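Local structure of major Capsid Protein VP1 (Chimpanzee polyomavirus Bob, 6Y9I) at residues E90-K95 with V237-N242; G44-I49 with I272-L277; L24-R29 with R279-T284; D143-E148 with K186-L191. The protein forms the outer shell of the polyomavirus capsid as pentamers and, as in related polyomaviruses, probably binds glycan receptors on the host cell. All coordinates share one frame; numbering follows the deposited sequence.

In the fold
From the N terminus, strand 8-26 is the first to reach a partner: in contact 3 its end (24-29) pairs with 279-284, almost at the other end of the chain, closing the widest loop. Within that loop lies contact 2, where loop 44-49 lies along 272-277, the start of the same strand 272-291. Contact 1, 90-95 with 237-242, falls inside both, and contact 4, 143-148 with 186-191, is innermost; none of the four cross. Contacts 1 and 3 touch directly, since strands 87-98 and 272-291 are neighbours in the main antiparallel sheet. Contact 4 stands apart, in a separate three-stranded sheet.

Contact 1: residues E90-K95 with V237-N242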
loop_
_atom_site.group_PDB
_atom_site.type_symbol
_atom_site.label_atom_id
_atom_site.label_comp_id
_atom_site.label_asym_id
_atom_site.label_seq_id
_atom_site.Cartn_x
_atom_site.Cartn_y
_atom_site.Cartn_z
ATOM N N GLU A 90 1.394 -21.608 29.115
ATOM C CA GLU A 90 1.762 -21.463 27.691
ATOM C C GLU A 90 0.934 -20.322 27.103
ATOM O O GLU A 90 -0.294 -20.453 27.078
ATOM C CB GLU A 90 1.508 -22.779 26.965
ATOM C CG GLU A 90 1.873 -22.778 25.512
ATOM C CD GLU A 90 1.331 -23.986 24.768
ATOM O OE1 GLU A 90 0.675 -24.839 25.409
ATOM O OE2 GLU A 90 1.560 -24.077 23.533
ATOM N N ALA A 91 1.582 -19.243 26.664
ATOM C CA ALA A 91 0.888 -18.125 25.979
ATOM C C ALA A 91 0.455 -18.578 24.570
ATOM O O ALA A 91 1.309 -18.990 23.747
ATOM C CB ALA A 91 1.753 -16.886 25.958
ATOM N N VAL A 92 -0.846 -18.516 24.287
ATOM C CA VAL A 92 -1.421 -19.087 23.035
ATOM C C VAL A 92 -1.781 -17.962 22.058
ATOM O O VAL A 92 -1.575 -18.128 20.837
ATOM C CB VAL A 92 -2.606 -20.035 23.320
ATOM C CG1 VAL A 92 -2.161 -21.245 24.131
ATOM C CG2 VAL A 92 -3.770 -19.352 24.003
ATOM N N SER A 93 -2.292 -16.848 22.556
ATOM C CA SER A 93 -2.804 -15.781 21.670
ATOM C C SER A 93 -2.887 -14.486 22.461
ATOM O O SER A 93 -2.941 -14.514 23.717
ATOM C CB SER A 93 -4.150 -16.170 21.066
ATOM O OG SER A 93 -5.140 -16.188 22.066
ATOM N N CYS A 94 -2.904 -13.373 21.757
ATOM C CA CYS A 94 -3.107 -12.087 22.449
ATOM C C CYS A 94 -3.921 -11.132 21.590
ATOM O O CYS A 94 -3.869 -11.232 20.360
ATOM C CB CYS A 94 -1.767 -11.495 22.845
ATOM S SG CYS A 94 -0.753 -11.021 21.436
ATOM N N LYS A 95 -4.623 -10.215 22.249
ATOM C CA LYS A 95 -5.164 -9.019 21.591
ATOM C C LYS A 95 -4.279 -7.872 22.042
ATOM O O LYS A 95 -3.962 -7.782 23.227
ATOM C CB LYS A 95 -6.636 -8.836 21.934
ATOM C CG LYS A 95 -7.528 -9.885 21.307
ATOM C CD LYS A 95 -8.965 -9.458 21.287
ATOM C CE LYS A 95 -9.867 -10.499 20.677
ATOM N NZ LYS A 95 -11.281 -10.110 20.899
ATOM N N VAL A 237 -1.907 -15.071 16.984
ATOM C CA VAL A 237 -1.571 -16.437 17.494
ATOM C C VAL A 237 -0.089 -16.446 17.901
ATOM O O VAL A 237 0.747 -15.966 17.154
ATOM C CB VAL A 237 -1.930 -17.519 16.458
ATOM C CG1 VAL A 237 -1.413 -18.907 16.847
ATOM C CG2 VAL A 237 -3.438 -17.554 16.245
ATOM N N LEU A 238 0.232 -16.952 19.084
ATOM C CA LEU A 238 1.633 -16.942 19.573
ATOM C C LEU A 238 2.275 -18.332 19.435
ATOM O O LEU A 238 3.458 -18.455 19.779
ATOM C CB LEU A 238 1.604 -16.462 21.023
ATOM C CG LEU A 238 1.076 -15.042 21.227
ATOM C CD1 LEU A 238 0.816 -14.763 22.704
ATOM C CD2 LEU A 238 2.062 -14.022 20.676
ATOM N N LEU A 239 1.527 -19.337 18.988
ATOM C CA LEU A 239 2.056 -20.715 18.752
ATOM C C LEU A 239 3.068 -20.717 17.602
ATOM O O LEU A 239 2.858 -20.018 16.597
ATOM C CB LEU A 239 0.905 -21.662 18.405
ATOM C CG LEU A 239 -0.278 -21.647 19.356
ATOM C CD1 LEU A 239 -1.245 -22.771 18.997
ATOM C CD2 LEU A 239 0.196 -21.768 20.805
ATOM N N ASP A 240 4.125 -21.496 17.757
ATOM C CA ASP A 240 5.177 -21.717 16.741
ATOM C C ASP A 240 4.707 -22.836 15.802
ATOM O O ASP A 240 3.593 -23.340 16.002
ATOM C CB ASP A 240 6.509 -22.049 17.420
ATOM C CG ASP A 240 6.594 -23.419 18.110
ATOM O OD1 ASP A 240 5.715 -24.290 17.889
ATOM O OD2 ASP A 240 7.542 -23.599 18.919
ATOM N N GLU A 241 5.553 -23.245 14.856
ATOM C CA GLU A 241 5.232 -24.252 13.802
ATOM C C GLU A 241 4.918 -25.621 14.425
ATOM O O GLU A 241 4.257 -26.390 13.748
ATOM C CB GLU A 241 6.392 -24.388 12.808
ATOM N N ASN A 242 5.329 -25.902 15.668
ATOM C CA ASN A 242 5.004 -27.172 16.381
ATOM C C ASN A 242 3.759 -27.037 17.270
ATOM O O ASN A 242 3.460 -28.017 17.977
ATOM C CB ASN A 242 6.169 -27.662 17.248
ATOM C CG ASN A 242 7.334 -28.152 16.418
ATOM O OD1 ASN A 242 7.125 -28.739 15.364
ATOM N ND2 ASN A 242 8.554 -27.906 16.869
#
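Leu238 turns its side chain toward strand 87-98 and runs along the Ala91 to Cys94 backbone. Its CB lies 3.6 Å from Val92 O and nearly as close to Ala91 O. CG sits over the N and CA of Ser93, with CG anti to the carbonyl carbon (chi1 -62°). From there CD1 reaches the peptide between Ser93 and Cys94, 3.7 Å from Ser93 C, and also touches Ala91 CB. CD2 looks to Cys94 SG at 4.2 Å. On the backbone, Leu238 N donates a nearly straight bond to Val92 O at 2.8 Å, from well above the carbonyl plane. Leu239 packs beside Val92, its CD2 4.1 Å from Val92 CG1. The same methyl lies against Glu90 OE2, which accepts from Gly245 N, while OE1 makes salt bridges to Arg286 and Arg288. Ser93 and Val237 form an antiparallel non-hydrogen-bonded pair, and Val92 with Ser93 makes a classic beta bulge opposite Thr284. This ties strand 236-237 and the loop after it to strand 87-98 of the main sheet. The join rests on aliphatic contact and one backbone bond, and Ala91 O, buried against Leu238 CB without a hydrogen-bond partner, is a cost the packing must repay.

Contact 2: residues G44-I49 with I272-L277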
loop_
_atom_site.group_PDB
_atom_site.type_symbol
_atom_site.label_atom_id
_atom_site.label_comp_id
_atom_site.label_asym_id
_atom_site.label_seq_id
_atom_site.Cartn_x
_atom_site.Cartn_y
_atom_site.Cartn_z
ATOM N N GLY A 44 5.240 11.346 27.682
ATOM C CA GLY A 44 4.721 10.682 26.478
ATOM C C GLY A 44 5.378 11.165 25.203
ATOM O O GLY A 44 5.049 10.614 24.113
ATOM N N TYR A 45 6.306 12.110 25.330
ATOM C CA TYR A 45 7.110 12.697 24.236
ATOM C C TYR A 45 8.581 12.544 24.616
ATOM O O TYR A 45 8.900 12.240 25.801
ATOM C CB TYR A 45 6.806 14.185 24.018
ATOM C CG TYR A 45 5.415 14.554 23.562
ATOM C CD1 TYR A 45 4.342 14.578 24.448
ATOM C CD2 TYR A 45 5.185 14.960 22.263
ATOM C CE1 TYR A 45 3.070 14.963 24.047
ATOM C CE2 TYR A 45 3.932 15.365 21.845
ATOM C CZ TYR A 45 2.871 15.368 22.735
ATOM O OH TYR A 45 1.632 15.719 22.288
ATOM N N SER A 46 9.472 12.702 23.638
ATOM C CA SER A 46 10.925 12.827 23.896
ATOM C C SER A 46 11.217 14.282 24.262
ATOM O O SER A 46 10.361 15.178 23.982
ATOM C CB SER A 46 11.772 12.387 22.721
ATOM O OG SER A 46 11.651 13.292 21.636
ATOM N N GLU A 47 12.404 14.515 24.824
ATOM C CA GLU A 47 13.004 15.864 24.850
ATOM C C GLU A 47 13.255 16.281 23.398
ATOM O O GLU A 47 13.340 15.408 22.519
ATOM C CB GLU A 47 14.295 15.887 25.662
ATOM C CG GLU A 47 14.974 17.233 25.690
ATOM C CD GLU A 47 14.115 18.312 26.317
ATOM O OE1 GLU A 47 14.327 18.582 27.506
ATOM O OE2 GLU A 47 13.246 18.875 25.622
ATOM N N VAL A 48 13.398 17.580 23.163
ATOM C CA VAL A 48 13.664 18.129 21.807
ATOM C C VAL A 48 14.998 17.570 21.286
ATOM O O VAL A 48 15.935 17.437 22.086
ATOM C CB VAL A 48 13.642 19.663 21.849
ATOM C CG1 VAL A 48 13.940 20.230 20.485
ATOM C CG2 VAL A 48 12.321 20.197 22.365
ATOM N N ILE A 49 15.075 17.276 19.987
ATOM C CA ILE A 49 16.297 16.781 19.295
ATOM C C ILE A 49 16.653 17.720 18.142
ATOM O O ILE A 49 15.777 18.043 17.281
ATOM C CB ILE A 49 16.107 15.343 18.799
ATOM C CG1 ILE A 49 15.615 14.406 19.900
ATOM C CG2 ILE A 49 17.387 14.835 18.180
ATOM C CD1 ILE A 49 14.822 13.252 19.376
ATOM N N ILE A 272 12.452 18.660 16.868
ATOM C CA ILE A 272 11.307 17.723 16.968
ATOM C C ILE A 272 11.268 17.137 18.365
ATOM O O ILE A 272 12.291 17.172 19.093
ATOM C CB ILE A 272 11.358 16.664 15.844
ATOM C CG1 ILE A 272 12.566 15.743 15.944
ATOM C CG2 ILE A 272 11.282 17.337 14.476
ATOM C CD1 ILE A 272 12.370 14.605 16.889
ATOM N N ARG A 273 10.104 16.594 18.705
ATOM C CA ARG A 273 9.950 15.578 19.758
ATOM C C ARG A 273 9.232 14.361 19.147
ATOM O O ARG A 273 8.242 14.545 18.439
ATOM C CB ARG A 273 9.104 16.089 20.923
ATOM C CG ARG A 273 9.538 17.384 21.586
ATOM C CD ARG A 273 8.545 17.757 22.672
ATOM N NE ARG A 273 8.927 18.978 23.368
ATOM C CZ ARG A 273 9.608 19.043 24.514
ATOM N NH1 ARG A 273 10.022 17.949 25.131
ATOM N NH2 ARG A 273 9.886 20.218 25.044
ATOM N N TYR A 274 9.668 13.159 19.499
ATOM C CA TYR A 274 8.905 11.923 19.257
ATOM C C TYR A 274 7.654 11.941 20.141
ATOM O O TYR A 274 7.716 12.421 21.272
ATOM C CB TYR A 274 9.770 10.704 19.556
ATOM C CG TYR A 274 10.977 10.534 18.672
ATOM C CD1 TYR A 274 10.862 10.037 17.375
ATOM C CD2 TYR A 274 12.250 10.834 19.132
ATOM C CE1 TYR A 274 11.967 9.868 16.554
ATOM C CE2 TYR A 274 13.368 10.609 18.336
ATOM C CZ TYR A 274 13.230 10.137 17.046
ATOM O OH TYR A 274 14.339 9.950 16.261
ATOM N N ARG A 275 6.554 11.394 19.636
ATOM C CA ARG A 275 5.317 11.114 20.400
ATOM C C ARG A 275 5.071 9.601 20.392
ATOM O O ARG A 275 5.154 8.991 19.314
ATOM C CB ARG A 275 4.175 11.933 19.791
ATOM C CG ARG A 275 2.799 11.697 20.389
ATOM C CD ARG A 275 2.735 11.809 21.905
ATOM N NE ARG A 275 1.367 11.716 22.371
ATOM C CZ ARG A 275 1.006 11.326 23.610
ATOM N NH1 ARG A 275 1.912 10.968 24.499
ATOM N NH2 ARG A 275 -0.261 11.301 23.976
ATOM N N GLY A 276 4.801 9.005 21.566
ATOM C CA GLY A 276 4.409 7.595 21.711
ATOM C C GLY A 276 3.002 7.478 22.280
ATOM O O GLY A 276 2.548 8.419 22.948
ATOM N N LEU A 277 2.351 6.339 22.069
ATOM C CA LEU A 277 1.031 6.039 22.666
ATOM C C LEU A 277 1.136 4.771 23.500
ATOM O O LEU A 277 1.985 3.914 23.271
ATOM C CB LEU A 277 -0.027 5.912 21.567
ATOM C CG LEU A 277 -0.356 7.214 20.845
ATOM C CD1 LEU A 277 -1.299 6.999 19.668
ATOM C CD2 LEU A 277 -0.933 8.222 21.814
HETATM O O HOH W 1 0.422 14.089 20.292
HETATM O O HOH W 2 11.349 18.712 27.652
#
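Gly44 to Ile49 runs roughly antiparallel to Ile272-Gly276, bridging at Tyr45 with Arg275 and again at Ile49 with Ile272, with the register slipping by one residue between. The loop thus lies along the start of strand 272-291 in the beta-sandwich (jelly-roll) core of VP1. Gly44 O takes two donors: Gly276 N, in line with the carbonyl, and Arg275 NH1 at 3.2 Å, from above its plane. Arg275, bent at chi2 (52°), lays CD over the centre of the Tyr45 ring, 3.7 Å from the centroid, a CH-pi contact; its guanidinium lies nearly parallel to that ring. The far ends of both reach the third subunit, another copy of VP1, Tyr45 OH bonding to its Ser149 and Arg275 NH2 to its Gln181. Ser46 OG, between the backbone N and the carbonyl carbon (chi1 69°), accepts from Tyr274 N at 2.9 Å and donates to Glu47 O, while Ser46 N bonds to Tyr274 O. Tyr274 OH reaches Ile105 of the second subunit, so the neighbours Tyr274 and Arg275 face different subunits. Arg273 is extended from CG to NE, which carries its guanidinium to Ser46 and Glu47. Its NH1 bonds to Ser46 O at 3.0 Å and forms a salt bridge with Glu47 OE2 at 3.4 Å, and Trp42 makes a cation-pi contact with it. Val48 CG2 sits over one guanidinium face, toward its rim, 3.6 Å from Arg273 CZ. Glu47 OE2 also accepts from its neighbour Val48 N, using the anti lone pair, at 2.8 Å.

Contact 3: residues L24-R29 with R279-T284; sequences LYLEPR and RYFKVT. With MG (magnesium ion), chain F.
Tyr25 CG stands anti to its carbonyl carbon, with chi1 drawn out to -91°, and Tyr280 CG is anti to the backbone N (chi1 172°); these torsions bring the two rings together across a non-hydrogen-bonded antiparallel pair. The edge of Tyr280 points at the face of Tyr25 in a T-shaped stack, centroids 5.4 Å apart and planes at 64°. Tyr25 CE1 comes within 3.4 Å of Tyr280 CB, and Tyr280 OH bonds to Glu23. On the sheet's other face Leu26 CD1 meets Phe281 CE1 at 3.7 Å, and Leu24 CD2 touches Phe281 CB at 4.0 Å. Two hydrogen-bonded pairs flank the tyrosines, Leu24 with Phe281 and Leu26 with Arg279; in the latter, Leu26 N to Arg279 O is 2.8 Å. Just past the strand, Glu27 OE1 binds a magnesium ion at 2.5 Å together with three waters and Leu183 O of the third subunit, so the metal links two copies of VP1. Glu27 OE2 takes a bond from one of those waters and another from Tyr43. Strand 272-291 runs between strands 8-26 and 87-98 here, and the Leu24, Leu26 and Phe281 face packs against strands 68-73, 131-138 and 252-265 of the beta-sandwich.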
loop_
_atom_site.group_PDB
_atom_site.type_symbol
_atom_site.label_atom_id
_atom_site.label_comp_id
_atom_site.label_asym_id
_atom_site.label_seq_id
_atom_site.Cartn_x
_atom_site.Cartn_y
_atom_site.Cartn_z
ATOM N N LEU A 24 -2.949 -5.901 30.590
ATOM C CA LEU A 24 -2.149 -4.778 31.110
ATOM C C LEU A 24 -1.904 -3.754 30.007
ATOM O O LEU A 24 -2.155 -4.044 28.812
ATOM C CB LEU A 24 -0.836 -5.271 31.706
ATOM C CG LEU A 24 0.221 -5.771 30.727
ATOM C CD1 LEU A 24 1.593 -5.577 31.338
ATOM C CD2 LEU A 24 -0.013 -7.225 30.368
ATOM N N TYR A 25 -1.509 -2.571 30.447
ATOM C CA TYR A 25 -1.083 -1.443 29.595
ATOM C C TYR A 25 0.402 -1.267 29.798
ATOM O O TYR A 25 0.854 -1.435 30.963
ATOM C CB TYR A 25 -1.792 -0.152 29.982
ATOM C CG TYR A 25 -3.069 0.082 29.236
ATOM C CD1 TYR A 25 -3.045 0.351 27.879
ATOM C CD2 TYR A 25 -4.292 0.051 29.881
ATOM C CE1 TYR A 25 -4.211 0.595 27.179
ATOM C CE2 TYR A 25 -5.471 0.281 29.192
ATOM C CZ TYR A 25 -5.425 0.565 27.838
ATOM O OH TYR A 25 -6.567 0.814 27.134
ATOM N N LEU A 26 1.127 -0.992 28.716
ATOM C CA LEU A 26 2.478 -0.383 28.802
ATOM C C LEU A 26 2.357 1.061 28.333
ATOM O O LEU A 26 1.914 1.311 27.181
ATOM C CB LEU A 26 3.492 -1.176 27.980
ATOM C CG LEU A 26 3.757 -2.598 28.475
ATOM C CD1 LEU A 26 4.693 -3.337 27.529
ATOM C CD2 LEU A 26 4.332 -2.589 29.886
ATOM N N GLU A 27 2.712 1.973 29.225
ATOM C CA GLU A 27 2.734 3.418 28.925
ATOM C C GLU A 27 3.985 3.681 28.092
ATOM O O GLU A 27 4.991 2.985 28.249
ATOM C CB GLU A 27 2.645 4.207 30.222
ATOM C CG GLU A 27 1.250 4.147 30.826
ATOM C CD GLU A 27 0.868 5.272 31.764
ATOM O OE1 GLU A 27 0.577 4.961 32.927
ATOM O OE2 GLU A 27 0.789 6.443 31.321
ATOM N N PRO A 28 3.950 4.696 27.196
ATOM C CA PRO A 28 5.078 4.961 26.302
ATOM C C PRO A 28 6.276 5.511 27.089
ATOM O O PRO A 28 6.054 6.239 28.063
ATOM C CB PRO A 28 4.536 5.997 25.327
ATOM C CG PRO A 28 3.460 6.704 26.110
ATOM C CD PRO A 28 2.850 5.648 27.017
ATOM N N ARG A 29 7.482 5.103 26.687
ATOM C CA ARG A 29 8.771 5.599 27.242
ATOM C C ARG A 29 9.557 6.304 26.137
ATOM O O ARG A 29 10.558 5.732 25.613
ATOM C CB ARG A 29 9.488 4.433 27.934
ATOM C CG ARG A 29 8.645 3.784 29.018
ATOM C CD ARG A 29 8.522 4.647 30.240
ATOM N NE ARG A 29 7.676 4.075 31.276
ATOM C CZ ARG A 29 6.476 4.532 31.631
ATOM N NH1 ARG A 29 5.892 5.520 30.981
ATOM N NH2 ARG A 29 5.820 3.956 32.614
ATOM N N ARG A 279 0.099 1.046 24.860
ATOM C CA ARG A 279 -0.275 -0.233 24.230
ATOM C C ARG A 279 -0.970 -1.124 25.278
ATOM O O ARG A 279 -0.450 -1.357 26.399
ATOM C CB ARG A 279 0.927 -0.944 23.599
ATOM C CG ARG A 279 0.549 -2.279 22.967
ATOM C CD ARG A 279 1.673 -2.932 22.192
ATOM N NE ARG A 279 1.956 -2.258 20.918
ATOM C CZ ARG A 279 1.283 -2.448 19.799
ATOM N NH1 ARG A 279 0.268 -3.300 19.760
ATOM N NH2 ARG A 279 1.651 -1.813 18.700
ATOM N N TYR A 280 -2.143 -1.611 24.923
ATOM C CA TYR A 280 -2.881 -2.618 25.706
ATOM C C TYR A 280 -2.501 -4.024 25.241
ATOM O O TYR A 280 -2.375 -4.264 24.019
ATOM C CB TYR A 280 -4.371 -2.393 25.512
ATOM C CG TYR A 280 -5.222 -3.466 26.115
ATOM C CD1 TYR A 280 -5.564 -3.439 27.460
ATOM C CD2 TYR A 280 -5.719 -4.470 25.315
ATOM C CE1 TYR A 280 -6.349 -4.442 27.999
ATOM C CE2 TYR A 280 -6.526 -5.462 25.834
ATOM C CZ TYR A 280 -6.860 -5.421 27.172
ATOM O OH TYR A 280 -7.648 -6.417 27.624
ATOM N N PHE A 281 -2.517 -4.971 26.175
ATOM C CA PHE A 281 -2.316 -6.414 25.910
ATOM C C PHE A 281 -3.375 -7.217 26.663
ATOM O O PHE A 281 -3.597 -6.968 27.874
ATOM C CB PHE A 281 -0.971 -6.895 26.454
ATOM C CG PHE A 281 0.257 -6.343 25.787
ATOM C CD1 PHE A 281 0.712 -5.069 26.093
ATOM C CD2 PHE A 281 1.001 -7.127 24.912
ATOM C CE1 PHE A 281 1.864 -4.580 25.507
ATOM C CE2 PHE A 281 2.169 -6.635 24.339
ATOM C CZ PHE A 281 2.583 -5.364 24.638
ATOM N N LYS A 282 -3.998 -8.159 25.978
ATOM C CA LYS A 282 -4.765 -9.247 26.623
ATOM C C LYS A 282 -4.179 -10.547 26.101
ATOM O O LYS A 282 -4.234 -10.775 24.875
ATOM C CB LYS A 282 -6.254 -9.139 26.315
ATOM C CG LYS A 282 -7.129 -10.198 26.970
ATOM C CD LYS A 282 -8.523 -10.308 26.358
ATOM C CE LYS A 282 -9.134 -8.989 25.922
ATOM N NZ LYS A 282 -10.589 -9.113 25.662
ATOM N N VAL A 283 -3.622 -11.349 26.995
ATOM C CA VAL A 283 -2.918 -12.594 26.620
ATOM C C VAL A 283 -3.718 -13.752 27.207
ATOM O O VAL A 283 -4.027 -13.713 28.411
ATOM C CB VAL A 283 -1.465 -12.580 27.136
ATOM C CG1 VAL A 283 -0.729 -13.856 26.748
ATOM C CG2 VAL A 283 -0.713 -11.364 26.651
ATOM N N THR A 284 -4.039 -14.735 26.375
ATOM C CA THR A 284 -4.723 -15.985 26.776
ATOM C C THR A 284 -3.661 -17.069 26.976
ATOM O O THR A 284 -2.803 -17.264 26.079
ATOM C CB THR A 284 -5.764 -16.414 25.736
ATOM O OG1 THR A 284 -6.711 -15.356 25.601
ATOM C CG2 THR A 284 -6.493 -17.674 26.136
HETATM MG MG MG F . -1.162 6.146 34.230
HETATM O O HOH W 3 -0.314 8.192 33.059
HETATM O O HOH W 4 -2.421 7.522 35.503
HETATM O O HOH W 5 -1.372 4.252 35.154
#

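Contact 4: residues D143-E148 with K186-L191; sequences DLQGIE and KAKARL
Asp143 and Arg190 lie side by side on one face of an antiparallel pair, strand 142-146 with 188-191, in the small three-stranded sheet that strand 202-204 completes. Arg190, bent at chi2 and chi3, swings its guanidinium round so that NE bonds to Asp143 OD1 at 2.8 Å, nearly straight; the oxygen lies in the guanidinium plane but is approached from above the carboxylate plane. NH2 adds weak bonds to both oxygens and forms a salt bridge with Glu140, its stronger partner. On the same face Gln145, its chain folded at chi2 (74°), turns its amide forward, toward Gly146. NE2 donates to Gly146 O at 2.9 Å in the plane of both groups, and also to Val184. That grip fixes the amide's rotation and presents OE1 to Lys188, whose chain bends at chi4 (-77°) to put NZ there; Asp205 holds the same NZ in a salt bridge. On the other face Leu144 projects, its CD1 3.8 Å from Leu191 CB, beside Trp202. The backbones pair through Leu144 and Ala189, with Leu144 N to Ala189 O at 2.7 Å. Just before strand 188-191, Ala187 centres an inverse gamma turn, and its O accepts from Gly146 N at 2.8 Å.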
loop_
_atom_site.group_PDB
_atom_site.type_symbol
_atom_site.label_atom_id
_atom_site.label_comp_id
_atom_site.label_asym_id
_atom_site.label_seq_id
_atom_site.Cartn_x
_atom_site.Cartn_y
_atom_site.Cartn_z
ATOM N N ASP A 143 15.185 -10.900 24.185
ATOM C CA ASP A 143 16.597 -10.815 23.741
ATOM C C ASP A 143 16.736 -9.639 22.772
ATOM O O ASP A 143 15.936 -9.552 21.794
ATOM C CB ASP A 143 17.048 -12.144 23.144
ATOM C CG ASP A 143 17.017 -13.279 24.163
ATOM O OD1 ASP A 143 17.793 -13.200 25.141
ATOM O OD2 ASP A 143 16.246 -14.250 23.958
ATOM N N LEU A 144 17.700 -8.755 23.041
ATOM C CA LEU A 144 18.027 -7.600 22.176
ATOM C C LEU A 144 19.437 -7.719 21.610
ATOM O O LEU A 144 20.372 -8.171 22.337
ATOM C CB LEU A 144 17.917 -6.297 22.969
ATOM C CG LEU A 144 16.602 -6.056 23.687
ATOM C CD1 LEU A 144 16.738 -4.899 24.663
ATOM C CD2 LEU A 144 15.479 -5.803 22.693
ATOM N N GLN A 145 19.586 -7.225 20.388
ATOM C CA GLN A 145 20.881 -7.007 19.702
ATOM C C GLN A 145 21.104 -5.505 19.514
ATOM O O GLN A 145 20.169 -4.789 19.102
ATOM C CB GLN A 145 20.853 -7.690 18.332
ATOM C CG GLN A 145 21.987 -7.256 17.412
ATOM C CD GLN A 145 23.294 -7.857 17.852
ATOM O OE1 GLN A 145 23.346 -9.038 18.187
ATOM N NE2 GLN A 145 24.326 -7.019 17.939
ATOM N N GLY A 146 22.343 -5.066 19.720
ATOM C CA GLY A 146 22.755 -3.668 19.651
ATOM C C GLY A 146 23.335 -3.325 18.316
ATOM O O GLY A 146 23.883 -4.197 17.634
ATOM N N ILE A 147 23.165 -2.061 17.966
ATOM C CA ILE A 147 23.746 -1.417 16.776
ATOM C C ILE A 147 23.843 0.089 17.068
ATOM O O ILE A 147 23.236 0.576 18.065
ATOM C CB ILE A 147 22.850 -1.747 15.575
ATOM C CG1 ILE A 147 23.581 -1.556 14.249
ATOM C CG2 ILE A 147 21.566 -0.934 15.641
ATOM C CD1 ILE A 147 22.713 -1.781 13.066
ATOM N N GLU A 148 24.622 0.796 16.263
ATOM C CA GLU A 148 24.670 2.275 16.240
ATOM C C GLU A 148 24.517 2.695 14.779
ATOM O O GLU A 148 25.160 2.040 13.927
ATOM C CB GLU A 148 25.991 2.804 16.809
ATOM C CG GLU A 148 26.211 2.487 18.274
ATOM C CD GLU A 148 25.329 3.289 19.199
ATOM O OE1 GLU A 148 24.875 4.390 18.793
ATOM O OE2 GLU A 148 25.118 2.832 20.326
ATOM N N LYS A 186 28.848 -9.520 20.477
ATOM C CA LYS A 186 28.940 -9.274 21.937
ATOM C C LYS A 186 27.881 -8.262 22.394
ATOM O O LYS A 186 27.547 -8.288 23.579
ATOM C CB LYS A 186 30.352 -8.824 22.323
ATOM C CG LYS A 186 30.665 -9.026 23.800
ATOM N N ALA A 187 27.324 -7.427 21.509
ATOM C CA ALA A 187 26.380 -6.363 21.919
ATOM C C ALA A 187 24.966 -6.967 22.032
ATOM O O ALA A 187 24.130 -6.767 21.124
ATOM C CB ALA A 187 26.460 -5.189 20.956
ATOM N N LYS A 188 24.747 -7.741 23.095
ATOM C CA LYS A 188 23.484 -8.468 23.371
ATOM C C LYS A 188 23.031 -8.149 24.794
ATOM O O LYS A 188 23.868 -8.002 25.696
ATOM C CB LYS A 188 23.670 -9.969 23.127
ATOM C CG LYS A 188 23.755 -10.347 21.653
ATOM C CD LYS A 188 23.699 -11.845 21.377
ATOM C CE LYS A 188 24.360 -12.252 20.085
ATOM N NZ LYS A 188 23.528 -11.956 18.903
ATOM N N ALA A 189 21.729 -8.012 24.979
ATOM C CA ALA A 189 21.137 -7.751 26.295
ATOM C C ALA A 189 19.724 -8.316 26.332
ATOM O O ALA A 189 19.150 -8.633 25.276
ATOM C CB ALA A 189 21.155 -6.282 26.622
ATOM N N ARG A 190 19.177 -8.370 27.530
ATOM C CA ARG A 190 17.784 -8.786 27.751
ATOM C C ARG A 190 17.003 -7.561 28.174
ATOM O O ARG A 190 17.534 -6.747 28.958
ATOM C CB ARG A 190 17.766 -9.907 28.780
ATOM C CG ARG A 190 18.163 -11.237 28.165
ATOM C CD ARG A 190 17.464 -12.393 28.827
ATOM N NE ARG A 190 17.101 -13.367 27.828
ATOM C CZ ARG A 190 16.437 -14.469 28.089
ATOM N NH1 ARG A 190 16.066 -14.744 29.332
ATOM N NH2 ARG A 190 16.158 -15.290 27.094
ATOM N N LEU A 191 15.776 -7.460 27.690
ATOM C CA LEU A 191 14.887 -6.322 27.972
ATOM C C LEU A 191 14.242 -6.560 29.341
ATOM O O LEU A 191 13.100 -7.101 29.413
ATOM C CB LEU A 191 13.857 -6.208 26.843
ATOM C CG LEU A 191 12.839 -5.093 27.022
ATOM C CD1 LEU A 191 13.508 -3.772 27.367
ATOM C CD2 LEU A 191 12.016 -4.941 25.758
#